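Local coordinates for TCP pilus virulence regulatory protein (Vibrio cholerae, PDB 4MLO) that activates transcription of virulence genes, probably those of the toxin-coregulated pilus among them, as an AraC-family DNA-binding regulator that holds palmitoleic acid in a pocket, at residues Leu42-Cys47 with Lys112-Trp117; Lys95-Gly100 with Phe147-Phe152; Ile226-Thr231 with Tyr241-Ala246; Phe234-Ile239 with Glu265-Leu270. All blocks are in the same frame, centred on the assembly; numbering follows the deposited sequence.

Interaction 1: residues Leu42-Cys47 with Lys112-Trp117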
# COMPACT_ATOMS: atom_id res chain seq x y z
N LEU A 42 3.28 10.00 12.64
CA LEU A 42 3.16 8.64 12.13
C LEU A 42 3.88 7.71 13.09
O LEU A 42 5.07 7.90 13.36
CB LEU A 42 3.75 8.54 10.73
CG LEU A 42 3.60 7.25 9.90
CD1 LEU A 42 4.10 7.55 8.51
CD2 LEU A 42 4.36 6.06 10.48
N ILE A 43 3.17 6.73 13.62
CA ILE A 43 3.76 5.72 14.48
C ILE A 43 3.72 4.39 13.75
O ILE A 43 2.63 3.85 13.46
CB ILE A 43 3.03 5.62 15.82
CG1 ILE A 43 3.13 6.96 16.55
CG2 ILE A 43 3.63 4.49 16.65
CD1 ILE A 43 2.30 7.03 17.78
N ASP A 44 4.90 3.85 13.46
CA ASP A 44 5.04 2.56 12.80
C ASP A 44 5.19 1.49 13.88
O ASP A 44 6.27 1.35 14.48
CB ASP A 44 6.22 2.58 11.85
CG ASP A 44 6.44 1.24 11.17
OD1 ASP A 44 5.57 0.34 11.31
OD2 ASP A 44 7.47 1.11 10.48
N LYS A 45 4.13 0.72 14.10
CA LYS A 45 4.12 -0.28 15.17
C LYS A 45 5.03 -1.45 14.86
O LYS A 45 5.47 -2.14 15.78
CB LYS A 45 2.70 -0.80 15.41
CG LYS A 45 1.86 0.10 16.29
CD LYS A 45 1.57 1.43 15.63
N ASN A 46 5.31 -1.71 13.58
CA ASN A 46 6.13 -2.86 13.22
C ASN A 46 7.59 -2.65 13.58
O ASN A 46 8.29 -3.61 13.91
CB ASN A 46 5.99 -3.15 11.73
CG ASN A 46 4.74 -3.93 11.38
OD1 ASN A 46 4.20 -4.67 12.20
ND2 ASN A 46 4.28 -3.77 10.15
N CYS A 47 8.08 -1.41 13.48
CA CYS A 47 9.47 -1.09 13.79
C CYS A 47 9.60 -0.26 15.06
O CYS A 47 10.72 -0.11 15.56
CB CYS A 47 10.10 -0.32 12.62
SG CYS A 47 9.93 -1.20 11.05
N LYS A 112 12.81 -3.26 5.02
CA LYS A 112 12.00 -2.10 5.34
C LYS A 112 10.80 -1.99 4.40
O LYS A 112 10.95 -2.00 3.18
CB LYS A 112 12.84 -0.82 5.29
N ASP A 113 9.60 -1.85 5.00
CA ASP A 113 8.32 -1.81 4.29
C ASP A 113 7.68 -0.43 4.25
O ASP A 113 6.70 -0.23 3.53
CB ASP A 113 7.29 -2.75 4.95
CG ASP A 113 7.60 -4.21 4.77
OD1 ASP A 113 7.24 -5.00 5.66
OD2 ASP A 113 8.19 -4.57 3.73
N LEU A 114 8.17 0.49 5.08
CA LEU A 114 7.60 1.83 5.17
C LEU A 114 8.77 2.80 5.17
O LEU A 114 9.61 2.75 6.07
CB LEU A 114 6.72 1.98 6.42
CG LEU A 114 5.96 3.29 6.63
CD1 LEU A 114 4.80 3.04 7.59
CD2 LEU A 114 6.82 4.41 7.15
N LEU A 115 8.86 3.63 4.14
CA LEU A 115 10.02 4.47 3.92
C LEU A 115 9.57 5.93 3.84
O LEU A 115 8.44 6.22 3.44
CB LEU A 115 10.77 4.05 2.65
CG LEU A 115 11.14 2.56 2.51
CD1 LEU A 115 11.81 2.33 1.17
CD2 LEU A 115 12.06 2.09 3.61
N LEU A 116 10.41 6.82 4.35
CA LEU A 116 10.18 8.26 4.34
C LEU A 116 11.15 8.94 3.38
O LEU A 116 12.35 8.63 3.37
CB LEU A 116 10.34 8.83 5.75
CG LEU A 116 10.23 10.35 5.96
CD1 LEU A 116 8.79 10.75 6.23
CD2 LEU A 116 11.13 10.80 7.10
N TRP A 117 10.65 9.90 2.60
CA TRP A 117 11.52 10.80 1.85
C TRP A 117 11.07 12.24 2.09
O TRP A 117 9.90 12.57 1.86
CB TRP A 117 11.53 10.47 0.36
CG TRP A 117 12.48 11.35 -0.37
CD1 TRP A 117 12.17 12.48 -1.08
CD2 TRP A 117 13.91 11.19 -0.47
NE1 TRP A 117 13.31 13.02 -1.61
CE2 TRP A 117 14.39 12.25 -1.25
CE3 TRP A 117 14.82 10.24 0.03
CZ2 TRP A 117 15.75 12.41 -1.54
CZ3 TRP A 117 16.17 10.40 -0.27
CH2 TRP A 117 16.62 11.48 -1.04

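Interaction 2: residues Lys95-Gly100 with Phe147-Phe152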
# COMPACT_ATOMS: atom_id res chain seq x y z
N LYS A 95 11.23 -1.25 -15.43
CA LYS A 95 12.23 -2.32 -15.32
C LYS A 95 13.52 -1.96 -16.05
O LYS A 95 14.61 -2.21 -15.54
CB LYS A 95 11.65 -3.63 -15.85
N SER A 96 13.40 -1.37 -17.24
CA SER A 96 14.59 -0.98 -18.00
C SER A 96 15.32 0.21 -17.38
O SER A 96 16.49 0.42 -17.69
CB SER A 96 14.19 -0.63 -19.43
OG SER A 96 13.19 0.37 -19.45
N TYR A 97 14.65 0.99 -16.54
CA TYR A 97 15.28 2.18 -15.99
C TYR A 97 16.12 1.89 -14.76
O TYR A 97 16.96 2.72 -14.39
CB TYR A 97 14.20 3.23 -15.67
CG TYR A 97 13.62 3.83 -16.93
CD1 TYR A 97 12.73 3.10 -17.71
CD2 TYR A 97 14.00 5.10 -17.36
CE1 TYR A 97 12.22 3.63 -18.89
CE2 TYR A 97 13.49 5.64 -18.53
CZ TYR A 97 12.60 4.89 -19.28
OH TYR A 97 12.08 5.42 -20.44
N ILE A 98 15.94 0.72 -14.15
CA ILE A 98 16.72 0.33 -12.98
C ILE A 98 17.47 -0.98 -13.18
O ILE A 98 18.28 -1.34 -12.31
CB ILE A 98 15.84 0.24 -11.72
CG1 ILE A 98 14.66 -0.73 -11.93
CG2 ILE A 98 15.30 1.63 -11.36
CD1 ILE A 98 14.98 -2.20 -11.71
N LEU A 99 17.22 -1.71 -14.27
CA LEU A 99 17.99 -2.92 -14.56
C LEU A 99 19.49 -2.64 -14.51
O LEU A 99 20.25 -3.42 -13.93
CB LEU A 99 17.59 -3.48 -15.92
N GLY A 100 19.93 -1.54 -15.12
CA GLY A 100 21.34 -1.20 -15.09
C GLY A 100 21.90 -1.08 -13.69
O GLY A 100 23.12 -1.16 -13.50
N PHE A 147 11.15 10.22 -13.67
CA PHE A 147 10.92 10.80 -12.35
C PHE A 147 10.79 9.72 -11.28
O PHE A 147 11.49 9.76 -10.24
CB PHE A 147 9.66 11.66 -12.37
CG PHE A 147 9.34 12.27 -11.04
CD1 PHE A 147 9.89 13.48 -10.67
CD2 PHE A 147 8.53 11.62 -10.13
CE1 PHE A 147 9.62 14.04 -9.45
CE2 PHE A 147 8.26 12.18 -8.91
CZ PHE A 147 8.81 13.39 -8.57
N PHE A 148 9.94 8.72 -11.52
CA PHE A 148 9.66 7.71 -10.50
C PHE A 148 10.80 6.70 -10.34
O PHE A 148 11.07 6.26 -9.21
CB PHE A 148 8.34 7.02 -10.80
CG PHE A 148 7.16 7.79 -10.32
CD1 PHE A 148 6.75 7.69 -9.00
CD2 PHE A 148 6.47 8.64 -11.17
CE1 PHE A 148 5.64 8.41 -8.54
CE2 PHE A 148 5.36 9.37 -10.72
CZ PHE A 148 4.95 9.26 -9.41
N SER A 149 11.50 6.32 -11.42
CA SER A 149 12.67 5.48 -11.21
C SER A 149 13.74 6.22 -10.41
O SER A 149 14.36 5.64 -9.51
CB SER A 149 13.23 4.98 -12.56
OG SER A 149 13.54 6.05 -13.42
N GLY A 150 13.97 7.50 -10.71
CA GLY A 150 14.96 8.25 -9.95
C GLY A 150 14.54 8.46 -8.50
O GLY A 150 15.37 8.42 -7.58
N PHE A 151 13.24 8.69 -8.28
CA PHE A 151 12.73 8.88 -6.92
C PHE A 151 12.91 7.62 -6.09
O PHE A 151 13.46 7.65 -4.98
CB PHE A 151 11.25 9.29 -6.99
CG PHE A 151 10.71 9.85 -5.69
CD1 PHE A 151 10.72 11.20 -5.45
CD2 PHE A 151 10.24 9.01 -4.70
CE1 PHE A 151 10.23 11.71 -4.25
CE2 PHE A 151 9.77 9.52 -3.52
CZ PHE A 151 9.77 10.86 -3.30
N PHE A 152 12.46 6.48 -6.62
CA PHE A 152 12.63 5.22 -5.91
C PHE A 152 14.11 4.90 -5.72
O PHE A 152 14.50 4.40 -4.66
CB PHE A 152 11.95 4.09 -6.68
CG PHE A 152 10.45 4.24 -6.83
CD1 PHE A 152 9.71 4.94 -5.89
CD2 PHE A 152 9.79 3.66 -7.90
CE1 PHE A 152 8.34 5.07 -6.03
CE2 PHE A 152 8.40 3.79 -8.03
CZ PHE A 152 7.69 4.49 -7.10

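Interaction 3: residues Ile226-Thr231 with Tyr241-Ala246. With PAM (palmitoleic acid), chain E.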
# COMPACT_ATOMS: atom_id res chain seq x y z
N ILE A 226 -11.69 -2.81 -0.53
CA ILE A 226 -11.36 -1.40 -0.64
C ILE A 226 -11.28 -1.02 -2.11
O ILE A 226 -11.86 -0.03 -2.55
CB ILE A 226 -10.07 -1.09 0.13
CG1 ILE A 226 -10.37 -1.11 1.62
CG2 ILE A 226 -9.52 0.26 -0.23
CD1 ILE A 226 -9.14 -1.20 2.47
N SER A 227 -10.60 -1.86 -2.91
CA SER A 227 -10.56 -1.63 -4.35
C SER A 227 -11.95 -1.58 -4.96
O SER A 227 -12.21 -0.72 -5.81
CB SER A 227 -9.74 -2.73 -5.02
OG SER A 227 -8.38 -2.61 -4.67
N LEU A 228 -12.86 -2.47 -4.55
CA LEU A 228 -14.23 -2.42 -5.08
C LEU A 228 -14.93 -1.14 -4.69
O LEU A 228 -15.63 -0.53 -5.52
CB LEU A 228 -15.05 -3.60 -4.58
CG LEU A 228 -14.71 -4.99 -5.03
CD1 LEU A 228 -15.53 -5.91 -4.20
CD2 LEU A 228 -15.07 -5.15 -6.51
N MET A 229 -14.77 -0.71 -3.45
CA MET A 229 -15.40 0.54 -3.05
C MET A 229 -14.83 1.72 -3.81
O MET A 229 -15.56 2.68 -4.12
CB MET A 229 -15.27 0.73 -1.54
CG MET A 229 -16.13 -0.31 -0.82
SD MET A 229 -16.18 -0.11 0.98
CE MET A 229 -14.82 -1.15 1.50
N LYS A 230 -13.54 1.70 -4.12
CA LYS A 230 -12.96 2.79 -4.89
C LYS A 230 -13.48 2.85 -6.31
O LYS A 230 -13.37 3.91 -6.94
CB LYS A 230 -11.43 2.68 -4.89
CG LYS A 230 -10.78 3.07 -3.58
CD LYS A 230 -9.26 2.92 -3.70
CE LYS A 230 -8.60 3.41 -2.45
NZ LYS A 230 -7.14 3.56 -2.70
N THR A 231 -14.03 1.76 -6.84
CA THR A 231 -14.64 1.81 -8.17
C THR A 231 -16.09 2.26 -8.14
O THR A 231 -16.72 2.32 -9.20
CB THR A 231 -14.57 0.45 -8.88
OG1 THR A 231 -15.48 -0.47 -8.26
CG2 THR A 231 -13.15 -0.13 -8.88
N TYR A 241 -19.54 -10.34 -0.19
CA TYR A 241 -19.53 -11.66 -0.85
C TYR A 241 -18.58 -11.68 -2.04
O TYR A 241 -17.88 -12.68 -2.27
CB TYR A 241 -20.97 -12.03 -1.26
CG TYR A 241 -21.80 -12.59 -0.10
CD1 TYR A 241 -22.68 -11.79 0.60
CD2 TYR A 241 -21.61 -13.89 0.36
CE1 TYR A 241 -23.40 -12.29 1.68
CE2 TYR A 241 -22.32 -14.40 1.43
CZ TYR A 241 -23.21 -13.59 2.11
OH TYR A 241 -23.92 -14.08 3.19
N GLN A 242 -18.50 -10.57 -2.79
CA GLN A 242 -17.58 -10.49 -3.91
C GLN A 242 -16.13 -10.63 -3.43
O GLN A 242 -15.28 -11.16 -4.14
CB GLN A 242 -17.80 -9.17 -4.65
CG GLN A 242 -16.95 -8.98 -5.88
CD GLN A 242 -17.61 -9.44 -7.17
OE1 GLN A 242 -18.83 -9.57 -7.24
NE2 GLN A 242 -16.79 -9.67 -8.21
N SER A 243 -15.84 -10.16 -2.23
CA SER A 243 -14.50 -10.17 -1.70
C SER A 243 -14.13 -11.47 -1.02
O SER A 243 -13.00 -11.58 -0.53
CB SER A 243 -14.36 -9.04 -0.69
OG SER A 243 -14.64 -7.79 -1.30
N GLY A 244 -15.05 -12.44 -0.95
CA GLY A 244 -14.73 -13.76 -0.46
C GLY A 244 -15.00 -14.01 0.99
O GLY A 244 -14.63 -15.09 1.51
N PHE A 245 -15.68 -13.09 1.68
CA PHE A 245 -16.06 -13.32 3.06
C PHE A 245 -17.29 -14.23 3.19
O PHE A 245 -18.17 -14.27 2.31
CB PHE A 245 -16.28 -11.96 3.75
CG PHE A 245 -15.01 -11.18 3.89
CD1 PHE A 245 -14.11 -11.51 4.90
CD2 PHE A 245 -14.67 -10.18 3.00
CE1 PHE A 245 -12.91 -10.81 5.03
CE2 PHE A 245 -13.48 -9.46 3.13
CZ PHE A 245 -12.61 -9.78 4.13
N ALA A 246 -17.35 -14.94 4.30
CA ALA A 246 -18.40 -15.94 4.49
C ALA A 246 -19.76 -15.30 4.69
O ALA A 246 -20.78 -15.90 4.37
CB ALA A 246 -18.07 -16.83 5.70
C1 PAM E . -6.28 3.22 0.38
O1 PAM E . -6.55 4.32 -0.18
O2 PAM E . -5.74 2.28 -0.25
C2 PAM E . -6.61 3.00 1.83
C3 PAM E . -5.36 2.66 2.66
C4 PAM E . -4.36 3.80 2.57
C5 PAM E . -3.12 3.57 3.43
C6 PAM E . -2.07 4.65 3.20
C7 PAM E . -2.56 6.05 3.59
C8 PAM E . -2.72 6.17 5.10
C9 PAM E . -3.27 7.52 5.52
C10 PAM E . -4.55 7.88 5.37
C11 PAM E . -5.59 6.97 4.73
C12 PAM E . -7.00 7.17 5.30
C13 PAM E . -7.85 5.98 4.86
C14 PAM E . -9.11 5.75 5.67
C15 PAM E . -8.81 5.53 7.15
C16 PAM E . -9.89 4.73 7.83

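Interaction 4: residues Phe234-Ile239 with Glu265-Leu270. With PAM (palmitoleic acid), chain E.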
# COMPACT_ATOMS: atom_id res chain seq x y z
N PHE A 234 -21.18 0.24 -3.70
CA PHE A 234 -21.68 0.71 -2.40
C PHE A 234 -22.56 -0.29 -1.66
O PHE A 234 -22.85 -0.07 -0.47
CB PHE A 234 -22.48 2.01 -2.60
CG PHE A 234 -23.68 1.85 -3.48
CD1 PHE A 234 -23.59 2.11 -4.86
CD2 PHE A 234 -24.88 1.42 -2.96
CE1 PHE A 234 -24.68 1.97 -5.67
CE2 PHE A 234 -26.00 1.24 -3.78
CZ PHE A 234 -25.90 1.53 -5.13
N LYS A 235 -22.97 -1.39 -2.28
CA LYS A 235 -23.86 -2.34 -1.63
C LYS A 235 -23.02 -3.23 -0.72
O LYS A 235 -22.25 -4.08 -1.18
CB LYS A 235 -24.62 -3.17 -2.67
CG LYS A 235 -25.56 -2.34 -3.54
CD LYS A 235 -26.25 -3.21 -4.62
CE LYS A 235 -27.11 -2.36 -5.56
NZ LYS A 235 -27.50 -3.10 -6.79
N ILE A 236 -23.12 -2.99 0.59
CA ILE A 236 -22.20 -3.62 1.52
C ILE A 236 -22.27 -5.13 1.42
O ILE A 236 -21.24 -5.81 1.52
CB ILE A 236 -22.48 -3.16 2.97
CG1 ILE A 236 -22.20 -1.66 3.16
CG2 ILE A 236 -21.64 -3.95 3.93
CD1 ILE A 236 -20.77 -1.25 2.96
N LYS A 237 -23.48 -5.67 1.30
CA LYS A 237 -23.61 -7.13 1.24
C LYS A 237 -22.94 -7.68 -0.01
O LYS A 237 -22.17 -8.64 0.06
CB LYS A 237 -25.08 -7.52 1.32
CG LYS A 237 -25.32 -9.05 1.48
CD LYS A 237 -26.81 -9.34 1.50
CE LYS A 237 -27.10 -10.79 1.75
NZ LYS A 237 -28.56 -11.05 1.81
N GLN A 238 -23.17 -7.05 -1.15
CA GLN A 238 -22.49 -7.51 -2.36
C GLN A 238 -20.98 -7.42 -2.24
O GLN A 238 -20.25 -8.32 -2.68
CB GLN A 238 -22.98 -6.71 -3.56
CG GLN A 238 -22.41 -7.17 -4.88
CD GLN A 238 -23.20 -6.66 -6.05
OE1 GLN A 238 -23.76 -7.44 -6.83
NE2 GLN A 238 -23.28 -5.36 -6.18
N ILE A 239 -20.47 -6.35 -1.64
CA ILE A 239 -19.03 -6.18 -1.48
C ILE A 239 -18.47 -7.32 -0.64
O ILE A 239 -17.43 -7.91 -0.96
CB ILE A 239 -18.73 -4.80 -0.85
CG1 ILE A 239 -19.08 -3.69 -1.83
CG2 ILE A 239 -17.27 -4.67 -0.39
CD1 ILE A 239 -19.25 -2.30 -1.17
N GLU A 265 -18.48 3.70 7.10
CA GLU A 265 -17.76 4.94 7.37
C GLU A 265 -16.66 5.18 6.34
O GLU A 265 -16.45 6.31 5.90
CB GLU A 265 -17.18 4.94 8.79
CG GLU A 265 -16.29 6.15 9.02
CD GLU A 265 -16.32 6.68 10.43
OE1 GLU A 265 -16.44 5.87 11.39
OE2 GLU A 265 -16.20 7.92 10.58
N TYR A 266 -15.95 4.11 5.91
CA TYR A 266 -14.96 4.28 4.87
C TYR A 266 -15.61 4.73 3.57
O TYR A 266 -15.11 5.63 2.87
CB TYR A 266 -14.16 2.97 4.69
CG TYR A 266 -13.18 3.07 3.56
CD1 TYR A 266 -13.37 2.38 2.35
CD2 TYR A 266 -12.07 3.91 3.67
CE1 TYR A 266 -12.46 2.53 1.32
CE2 TYR A 266 -11.17 4.04 2.64
CZ TYR A 266 -11.38 3.37 1.46
OH TYR A 266 -10.48 3.52 0.43
N LEU A 267 -16.76 4.14 3.22
CA LEU A 267 -17.50 4.59 2.05
C LEU A 267 -17.76 6.09 2.11
O LEU A 267 -17.57 6.81 1.12
CB LEU A 267 -18.80 3.81 1.95
CG LEU A 267 -19.42 3.49 0.59
CD1 LEU A 267 -18.39 3.10 -0.46
CD2 LEU A 267 -20.40 2.35 0.81
N PHE A 268 -18.17 6.59 3.27
CA PHE A 268 -18.35 8.02 3.43
C PHE A 268 -17.05 8.78 3.21
O PHE A 268 -17.04 9.86 2.60
CB PHE A 268 -18.89 8.27 4.82
CG PHE A 268 -19.42 9.61 4.96
CD1 PHE A 268 -18.55 10.65 5.24
CD2 PHE A 268 -20.76 9.86 4.73
CE1 PHE A 268 -19.01 11.93 5.33
CE2 PHE A 268 -21.23 11.15 4.83
CZ PHE A 268 -20.34 12.19 5.13
N MET A 269 -15.92 8.25 3.69
CA MET A 269 -14.66 8.96 3.47
C MET A 269 -14.33 9.06 1.99
O MET A 269 -13.67 10.01 1.57
CB MET A 269 -13.53 8.24 4.22
CG MET A 269 -13.77 8.23 5.71
SD MET A 269 -12.47 7.32 6.55
CE MET A 269 -11.16 8.54 6.45
N LEU A 270 -14.81 8.11 1.20
CA LEU A 270 -14.55 8.12 -0.23
C LEU A 270 -15.54 8.97 -1.01
O LEU A 270 -15.14 9.60 -2.00
CB LEU A 270 -14.63 6.70 -0.81
CG LEU A 270 -13.47 5.76 -0.63
CD1 LEU A 270 -13.90 4.41 -1.22
CD2 LEU A 270 -12.23 6.26 -1.32
C1 PAM E . -6.28 3.22 0.38
O1 PAM E . -6.55 4.32 -0.18
O2 PAM E . -5.74 2.28 -0.25
C2 PAM E . -6.61 3.00 1.83
C3 PAM E . -5.36 2.66 2.66
C4 PAM E . -4.36 3.80 2.57
C5 PAM E . -3.12 3.57 3.43
C6 PAM E . -2.07 4.65 3.20
C7 PAM E . -2.56 6.05 3.59
C8 PAM E . -2.72 6.17 5.10
C9 PAM E . -3.27 7.52 5.52
C10 PAM E . -4.55 7.88 5.37
C11 PAM E . -5.59 6.97 4.73
C12 PAM E . -7.00 7.17 5.30
C13 PAM E . -7.85 5.98 4.86
C14 PAM E . -9.11 5.75 5.67
C15 PAM E . -8.81 5.53 7.15
C16 PAM E . -9.89 4.73 7.83

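Interaction 1: residues Leu42-Cys47 with Lys112-Trp117
Leu42 and Leu114 meet between two antiparallel sheets of the cupin-like domain, each sending a methyl group inward from its own strand. Strand 40-44 belongs to the four-stranded sheet, strand 114-118 is an outermost strand of the five-stranded one, and the apolar contact, in one of two modelled conformers of Leu42, is Leu42 CD2 against Leu114 CD1 at 4.2 Å. In Leu114, CG lies opposite the backbone N (chi1 -176°), which extends the side chain toward the facing sheet. Ile59 touches both leucines, and Leu71 packs on Leu42.

The mixed contact comes from Asp44, whose carboxylate oxygen OD2 lies 4.2 Å from CB of Leu114. Its other oxygen works within its own segment: OD1 accepts the backbone N of Asn46 at 3.1 Å, in an Asx turn, with the N-H arriving from above the carboxylate plane at 51° to it. The side-chain amide of Asn46 is hydrogen-bonded to Arg68 and to the backbone O of Ile66.

The segments meet by van der Waals contact, with no hydrogen bond between them, while the turn bond helps settle the rotation of a buried carboxylate at the strand's end.

Interaction 2: residues Lys95-Gly100 with Phe147-Phe152
Ser149 is the one residue of helix 141-159 that carries this contact: Tyr97 and Ile98, in the short, weakly bonded helix 95-98, both lean on it. The backbones come close here, with the CA atoms of Tyr97 and Ser149 6.4 Å apart, and a small residue at the meeting point suits so near an approach.

The van der Waals contacts are made near the bases of the side chains. Tyr97 touches with its CB, 3.7 Å from Ser149 OG and as far from Ser149 CB. Its ring then leads off, passing obliquely near the hydroxyl, with CD2 4.1 Å from Ser149 OG. Ile98 adds its CG2 branch, 4.1 Å from Ser149 CB. With CG2 opposite its own carbonyl carbon, Ile98 turns that methyl to the serine and carries the CG1 arm elsewhere; Ser153, one turn further along the long helix, is also touched by Ile98.

The polar groups look to other partners. Ser149 OG sits between its backbone N and carbonyl carbon (chi1 57°) and hydrogen-bonds back to the carbonyl oxygen of Lys145, one turn earlier in its helix. Tyr97 OH makes a weak hydrogen bond to Glu142, near the start of helix 141-159, and the Tyr97 side chain also touches Lys145 and Val146.

Phe148, Phe151 and Phe152 reach Met32 of the five-stranded sheet of the cupin-like domain, so the short helix lies on the side of helix 141-159 turned away from that sheet. With the serine hydroxyl engaged by its own helix, it meets Tyr97 and Ile98 through shape and dispersion, with no hydrogen bond between the segments.

Interaction 3: residues Ile226-Thr231 with Tyr241-Ala246
The carbonyl oxygen of Leu228 is gripped twice by Thr231: by OG1 at 2.7 Å and by the backbone N at 3.1 Å. The hydroxyl makes a C=O...donor angle of 130° and lies 20° off the carbonyl plane. The two bonds together fasten the last turn of helix 213-230.

Leu228 also makes the contact with 241-246. Its CD1 methyl is 3.6 Å from Ser243 OG and 3.8 Å from Gln242 CG, the leucine and glutamine side chains crossing at about a right angle. Gln242 offers its aliphatic part: CG stands opposite the backbone N, and the chain then bends and carries the amide away from the leucine, in one of two modelled conformers. The serine hydroxyl bonds to the carbonyl oxygen of Ile239.

Helix 213-230 runs into the AraC-family helix-turn-helix region, which holds helix 236-242. The latter ends in a Schellman motif, where Gly244 takes a positive phi and its N bonds to Tyr241 O at 3.1 Å; Phe245 then turns back onto Arg221 and Ile222 of the first helix.

Lys230, fully extended beyond CG, leads away from this contact toward the fatty acid. Its NZ hydrogen-bonds to palmitoleic acid O1 at 2.7 Å and also to Asn10, while Tyr12 and Lys31 of the cupin-like domain supply further hydrogen bonds to the ligand.

Interaction 4: residues Phe234-Ile239 with Glu265-Leu270
The chain at Phe234, just before the N-cap residue Lys235 of helix 236-242, comes alongside helix 263-271, with the CA atoms of Phe234 and Leu267 7.2 Å apart. In one of its two modelled conformers, with chi1 off the staggered values, Leu267 reaches across with one methyl. Its CD2 lies 3.7 Å from Phe234 O and 4.0 Å from Phe234 CB, so it rests on the backbone and the root of the phenylalanine. The aromatic ring itself turns away: with chi1 at 61°, CG sits between the backbone N and the carbonyl carbon. Ile236, in the first turn of its helix, brings CD1 to the same leucine methyl, 4.2 Å from Leu267 CD2.

This apolar contact at the protein surface joins two helices of the AraC-family helix-turn-helix region, and Ile236 continues it onto Phe251 of helix 248-259. A different side of helix 263-271 turns to the fatty acid. There Met269, bent at its thioether (chi3 76°), sets CE 3.5 Å from palmitoleic acid C14, and the Tyr266 ring presents its edge to that same carbon, with CE2 4.0 Å from C14. The hydroxyl of Tyr266 hydrogen-bonds to that of Tyr12, in strand 7-14 of the cupin-like domain.

How the interactions relate
Interaction 1 is the buried contact, leucine against leucine with an aspartate beside them, between the two sheets of the cupin-like domain; interaction 2 is partly buried, where a short helix lies against helix 141-159, and the two touch where Trp117 meets Phe151 edge-to-face. Interactions 3 and 4 belong to the helix-turn-helix region and share helix 236-242. Their centres are 9 Å apart, and they touch through Met229 with Ile239 and Lys230 with Tyr266. Interaction 4 is the more superficial. None of the four has a hydrogen bond across its segments, but interactions 3 and 4 both reach palmitoleic acid: one offers a lysine to the carboxylate, the other a methionine and a tyrosine edge to the chain.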